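Local structure of putative creatinine amidohydrolase (Bacteroides fragilis, 3LUB) at the interface of chains A and B. The protein probably hydrolyses carbon-nitrogen bonds of linear amides, as a zinc-dependent member of the creatininase superfamily. Residues are numbered along the deposited sequence; one frame, centred on the assembly and turned at random. Chains: chain A/B, Putative creatinine amidohydrolase.

Contact 1: the interface of chains A and B. Residues chain A 143-144, 149, 239-240, 243; chain B 202-203.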
ATOM      1  N   ALA A 143      18.806   3.956  16.753  1.00 17.48           N
ATOM      2  CA  ALA A 143      17.655   4.363  17.533  1.00 17.94           C
ATOM      3  C   ALA A 143      17.909   4.104  19.005  1.00 19.14           C
ATOM      4  O   ALA A 143      18.568   3.140  19.359  1.00 19.61           O
ATOM      5  CB  ALA A 143      16.414   3.624  17.082  1.00 19.06           C
ATOM      6  N   ALA A 144      17.382   4.986  19.854  1.00 20.15           N
ATOM      7  CA  ALA A 144      17.432   4.843  21.303  1.00 20.71           C
ATOM      8  C   ALA A 144      16.217   5.516  21.932  1.00 20.58           C
ATOM      9  O   ALA A 144      15.713   6.512  21.408  1.00 19.55           O
ATOM     10  CB  ALA A 144      18.718   5.463  21.870  1.00 19.31           C
ATOM     11  N   VAL A 149      18.968   5.273  28.062  1.00 22.94           N
ATOM     12  CA  VAL A 149      20.389   5.595  27.961  1.00 22.41           C
ATOM     13  C   VAL A 149      21.079   5.400  29.332  1.00 23.56           C
ATOM     14  O   VAL A 149      22.181   4.875  29.400  1.00 22.83           O
ATOM     15  CB  VAL A 149      20.607   7.030  27.381  1.00 25.72           C
ATOM     16  CG1 VAL A 149      22.074   7.445  27.454  1.00 17.87           C
ATOM     17  CG2 VAL A 149      20.055   7.124  25.925  1.00 19.39           C
ATOM     18  N   LYS A 239      26.412  10.760  27.634  1.00 22.49           N
ATOM     19  CA  LYS A 239      26.465   9.487  26.911  1.00 23.32           C
ATOM     20  C   LYS A 239      26.043   9.668  25.470  1.00 22.20           C
ATOM     21  O   LYS A 239      26.701   9.153  24.560  1.00 21.90           O
ATOM     22  CB  LYS A 239      25.593   8.422  27.589  1.00 23.69           C
ATOM     23  CG  LYS A 239      26.267   7.682  28.736  1.00 27.37           C
ATOM     24  CD  LYS A 239      25.428   6.494  29.239  1.00 32.64           C
ATOM     25  CE  LYS A 239      25.997   5.942  30.544  1.00 44.84           C
ATOM     26  NZ  LYS A 239      27.465   5.598  30.439  1.00 46.39           N
ATOM     27  N   LEU A 240      24.977  10.433  25.257  1.00 22.13           N
ATOM     28  CA  LEU A 240      24.534  10.742  23.874  1.00 21.27           C
ATOM     29  C   LEU A 240      25.565  11.574  23.117  1.00 20.89           C
ATOM     30  O   LEU A 240      25.864  11.256  21.972  1.00 20.93           O
ATOM     31  CB  LEU A 240      23.166  11.451  23.854  1.00 20.41           C
ATOM     32  CG  LEU A 240      21.961  10.553  24.109  1.00 21.48           C
ATOM     33  CD1 LEU A 240      20.660  11.386  24.397  1.00 20.09           C
ATOM     34  CD2 LEU A 240      21.801   9.580  22.918  1.00 20.51           C
ATOM     35  N   LEU A 243      28.138   9.281  21.946  1.00 21.18           N
ATOM     36  CA  LEU A 243      27.619   8.560  20.774  1.00 20.81           C
ATOM     37  C   LEU A 243      27.776   9.414  19.491  1.00 21.64           C
ATOM     38  O   LEU A 243      28.313   8.938  18.472  1.00 21.56           O
ATOM     39  CB  LEU A 243      26.148   8.128  20.975  1.00 18.36           C
ATOM     40  CG  LEU A 243      25.497   7.467  19.742  1.00 22.01           C
ATOM     41  CD1 LEU A 243      26.225   6.172  19.381  1.00 20.96           C
ATOM     42  CD2 LEU A 243      24.027   7.206  19.911  1.00 20.91           C
TER
ATOM     43  N   VAL B 202      24.087   2.244  24.139  1.00 25.11           N
ATOM     44  CA  VAL B 202      23.465   3.592  24.301  1.00 24.40           C
ATOM     45  C   VAL B 202      22.372   3.757  23.226  1.00 23.66           C
ATOM     46  O   VAL B 202      21.306   4.299  23.495  1.00 23.14           O
ATOM     47  CB  VAL B 202      24.494   4.746  24.183  1.00 23.82           C
ATOM     48  CG1 VAL B 202      23.772   6.124  24.160  1.00 18.14           C
ATOM     49  CG2 VAL B 202      25.559   4.635  25.290  1.00 22.18           C
ATOM     50  N   ALA B 203      22.657   3.263  22.024  1.00 22.51           N
ATOM     51  CA  ALA B 203      21.683   3.174  20.943  1.00 21.26           C
ATOM     52  C   ALA B 203      21.835   1.824  20.194  1.00 21.95           C
ATOM     53  O   ALA B 203      22.800   1.112  20.381  1.00 21.91           O
ATOM     54  CB  ALA B 203      21.841   4.392  19.967  1.00 19.17           C
TER
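With CG1 anti to the backbone N (chi1 172°), B:Val202 sends this methyl into chain A towards A:Val149, whose own CG1 is turned by the same torsion to meet it. The two valines cross obliquely, their CG1 atoms 3.9 Å apart, and CD2 of A:Leu240 closes on the same B:Val202 methyl at 4.2 Å from the helix side. The carbonyl O of A:Lys239 borders CG1 of B:Val202 at 4.2 Å.

The pair illustrates how a loop can be docked by one branched side chain and a small neighbour, here across a two-fold symmetric interface between two copies of one protein, in an assembly that may not be the biological one. B:Val202 hides 93 Å² against chain A, about half of the surface buried in the patch. Its carbonyl O lies over the CB methyl of A:Ala144 at 3.3 Å, a van der Waals contact. One residue further on, the CB of B:Ala203 fits between strand and helix: CD2 of A:Leu243 touches it at 3.6 Å, and the CB of A:Ala144 comes to 3.8 Å from another side. The carbonyl O of A:Ala143 packs close to the same alanine.

The chain B loop thus enters a groove of chain A bounded by strand 140-145, by A:Val149 just past the 3-10 helix 146-148, and by the C-terminal helix 226-249.

Contact 2: the interface of chains A and B. Residues chain A 115, 142-143, 243; chain B 198, 203-205.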
ATOM      1  N   LEU A 115      20.445   9.473  14.079  1.00 17.81           N
ATOM      2  CA  LEU A 115      19.942   8.852  15.316  1.00 17.69           C
ATOM      3  C   LEU A 115      18.496   9.245  15.528  1.00 17.25           C
ATOM      4  O   LEU A 115      18.185  10.424  15.584  1.00 19.11           O
ATOM      5  CB  LEU A 115      20.754   9.281  16.551  1.00 16.73           C
ATOM      6  CG  LEU A 115      20.163   8.881  17.950  1.00 21.32           C
ATOM      7  CD1 LEU A 115      20.334   7.386  18.222  1.00 12.62           C
ATOM      8  CD2 LEU A 115      20.772   9.700  19.048  1.00 16.96           C
ATOM      9  N   ALA A 142      20.656   4.781  13.753  1.00 18.92           N
ATOM     10  CA  ALA A 142      20.545   4.203  15.108  1.00 18.31           C
ATOM     11  C   ALA A 142      19.280   4.687  15.763  1.00 17.88           C
ATOM     12  O   ALA A 142      18.730   5.686  15.369  1.00 18.70           O
ATOM     13  CB  ALA A 142      21.769   4.566  15.993  1.00 16.32           C
ATOM     14  N   ALA A 143      18.806   3.956  16.753  1.00 17.48           N
ATOM     15  CA  ALA A 143      17.655   4.363  17.533  1.00 17.94           C
ATOM     16  C   ALA A 143      17.909   4.104  19.005  1.00 19.14           C
ATOM     17  O   ALA A 143      18.568   3.140  19.359  1.00 19.61           O
ATOM     18  CB  ALA A 143      16.414   3.624  17.082  1.00 19.06           C
ATOM     19  N   LEU A 243      28.138   9.281  21.946  1.00 21.18           N
ATOM     20  CA  LEU A 243      27.619   8.560  20.774  1.00 20.81           C
ATOM     21  C   LEU A 243      27.776   9.414  19.491  1.00 21.64           C
ATOM     22  O   LEU A 243      28.313   8.938  18.472  1.00 21.56           O
ATOM     23  CB  LEU A 243      26.148   8.128  20.975  1.00 18.36           C
ATOM     24  CG  LEU A 243      25.497   7.467  19.742  1.00 22.01           C
ATOM     25  CD1 LEU A 243      26.225   6.172  19.381  1.00 20.96           C
ATOM     26  CD2 LEU A 243      24.027   7.206  19.911  1.00 20.91           C
TER
ATOM     27  N   LEU B 198      27.753   2.072  20.652  1.00 23.98           N
ATOM     28  CA  LEU B 198      26.849   1.042  20.102  1.00 24.25           C
ATOM     29  C   LEU B 198      27.146  -0.305  20.724  1.00 25.10           C
ATOM     30  O   LEU B 198      26.224  -1.089  20.923  1.00 26.17           O
ATOM     31  CB  LEU B 198      26.914   0.947  18.579  1.00 23.56           C
ATOM     32  CG  LEU B 198      26.484   2.147  17.760  1.00 24.20           C
ATOM     33  CD1 LEU B 198      26.496   1.798  16.279  1.00 22.75           C
ATOM     34  CD2 LEU B 198      25.120   2.702  18.225  1.00 17.84           C
ATOM     35  N   ALA B 203      22.657   3.263  22.024  1.00 22.51           N
ATOM     36  CA  ALA B 203      21.683   3.174  20.943  1.00 21.26           C
ATOM     37  C   ALA B 203      21.835   1.824  20.194  1.00 21.95           C
ATOM     38  O   ALA B 203      22.800   1.112  20.381  1.00 21.91           O
ATOM     39  CB  ALA B 203      21.841   4.392  19.967  1.00 19.17           C
ATOM     40  N   TRP B 204      20.875   1.515  19.331  1.00 22.12           N
ATOM     41  CA  TRP B 204      20.845   0.257  18.578  1.00 20.67           C
ATOM     42  C   TRP B 204      21.006   0.450  17.070  1.00 20.24           C
ATOM     43  O   TRP B 204      20.292   1.272  16.465  1.00 18.45           O
ATOM     44  CB  TRP B 204      19.490  -0.427  18.811  1.00 21.56           C
ATOM     45  CG  TRP B 204      19.363  -1.739  18.086  1.00 21.21           C
ATOM     46  CD1 TRP B 204      19.771  -2.959  18.539  1.00 23.50           C
ATOM     47  CD2 TRP B 204      18.816  -1.957  16.788  1.00 21.13           C
ATOM     48  NE1 TRP B 204      19.502  -3.929  17.604  1.00 23.91           N
ATOM     49  CE2 TRP B 204      18.932  -3.342  16.512  1.00 24.88           C
ATOM     50  CE3 TRP B 204      18.226  -1.129  15.830  1.00 21.07           C
ATOM     51  CZ2 TRP B 204      18.463  -3.907  15.327  1.00 25.08           C
ATOM     52  CZ3 TRP B 204      17.774  -1.696  14.650  1.00 22.12           C
ATOM     53  CH2 TRP B 204      17.877  -3.059  14.416  1.00 20.74           C
ATOM     54  N   VAL B 205      21.944  -0.301  16.495  1.00 19.23           N
ATOM     55  CA  VAL B 205      22.144  -0.457  15.067  1.00 20.41           C
ATOM     56  C   VAL B 205      22.140  -1.975  14.833  1.00 21.64           C
ATOM     57  O   VAL B 205      22.531  -2.732  15.734  1.00 21.48           O
ATOM     58  CB  VAL B 205      23.509   0.211  14.603  1.00 21.33           C
ATOM     59  CG1 VAL B 205      23.931  -0.180  13.144  1.00 18.72           C
ATOM     60  CG2 VAL B 205      23.399   1.691  14.707  1.00 18.79           C
TER
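A:Ala143 and B:Trp204 pair their backbones as an antiparallel beta bridge, in which the N of B:Trp204 donates to the carbonyl O of A:Ala143 at 2.8 Å and the N of A:Ala143 returns a bond to the carbonyl O of B:Trp204 at 3.1 Å. Such pairing, in the manner of beta augmentation, here joins two copies of a creatininase-family protein. The first bond bends little, with 163° at the hydrogen, and the second is somewhat less straight at 153°. Because each residue gives and accepts, the two segments are fixed in register, and through this bridge a loop of chain B pairs strand-like with strand 140-145 of chain A.

Next to the bridge, the CB of A:Ala142 meets CG2 of B:Val205 at 3.5 Å. That branch lies anti to the valine's carbonyl carbon, since CG1 takes the place opposite the backbone N (chi1 168°), and it faces the alanine methyl. The small side chain of A:Ala142 probably helps the loop to come close to the strand.

On the same flank as A:Ala142, the CB of B:Ala203 points into chain A and is met by CD1 of A:Leu115 at 3.8 Å, a methyl offered by the neighbouring strand 113-118. Farther out, the two terminal methyls of A:Leu243 divide their work: CD2 faces B:Ala203, while CD1 reaches CD2 of B:Leu198 at 3.8 Å. The two leucine side chains cross at about a right angle, and the pair brings a side chain of the short helix 196-199 of chain B against one of helix 226-249 of chain A. In this patch B:Trp204 contributes its backbone and its CB, which rests 3.7 Å from the carbonyl O of A:Ala143.

Contact 1 and contact 2 lie about 6 Å apart between the centres of their C-alpha atoms and share A:Ala143, A:Leu243 and B:Ala203, so they are successive stretches of one docking surface. Moving along the chain B loop, apolar anchoring in contact 1 passes into backbone pairing in contact 2, while strand 140-145 and helix 226-249 of chain A frame both. The two-fold symmetry repeats the pair with the chains exchanged, so each chain inserts its loop into the other. The deposited assembly holds six copies; such insertion would suit a stable dimeric unit within it, although the structure alone does not establish the oligomer in solution.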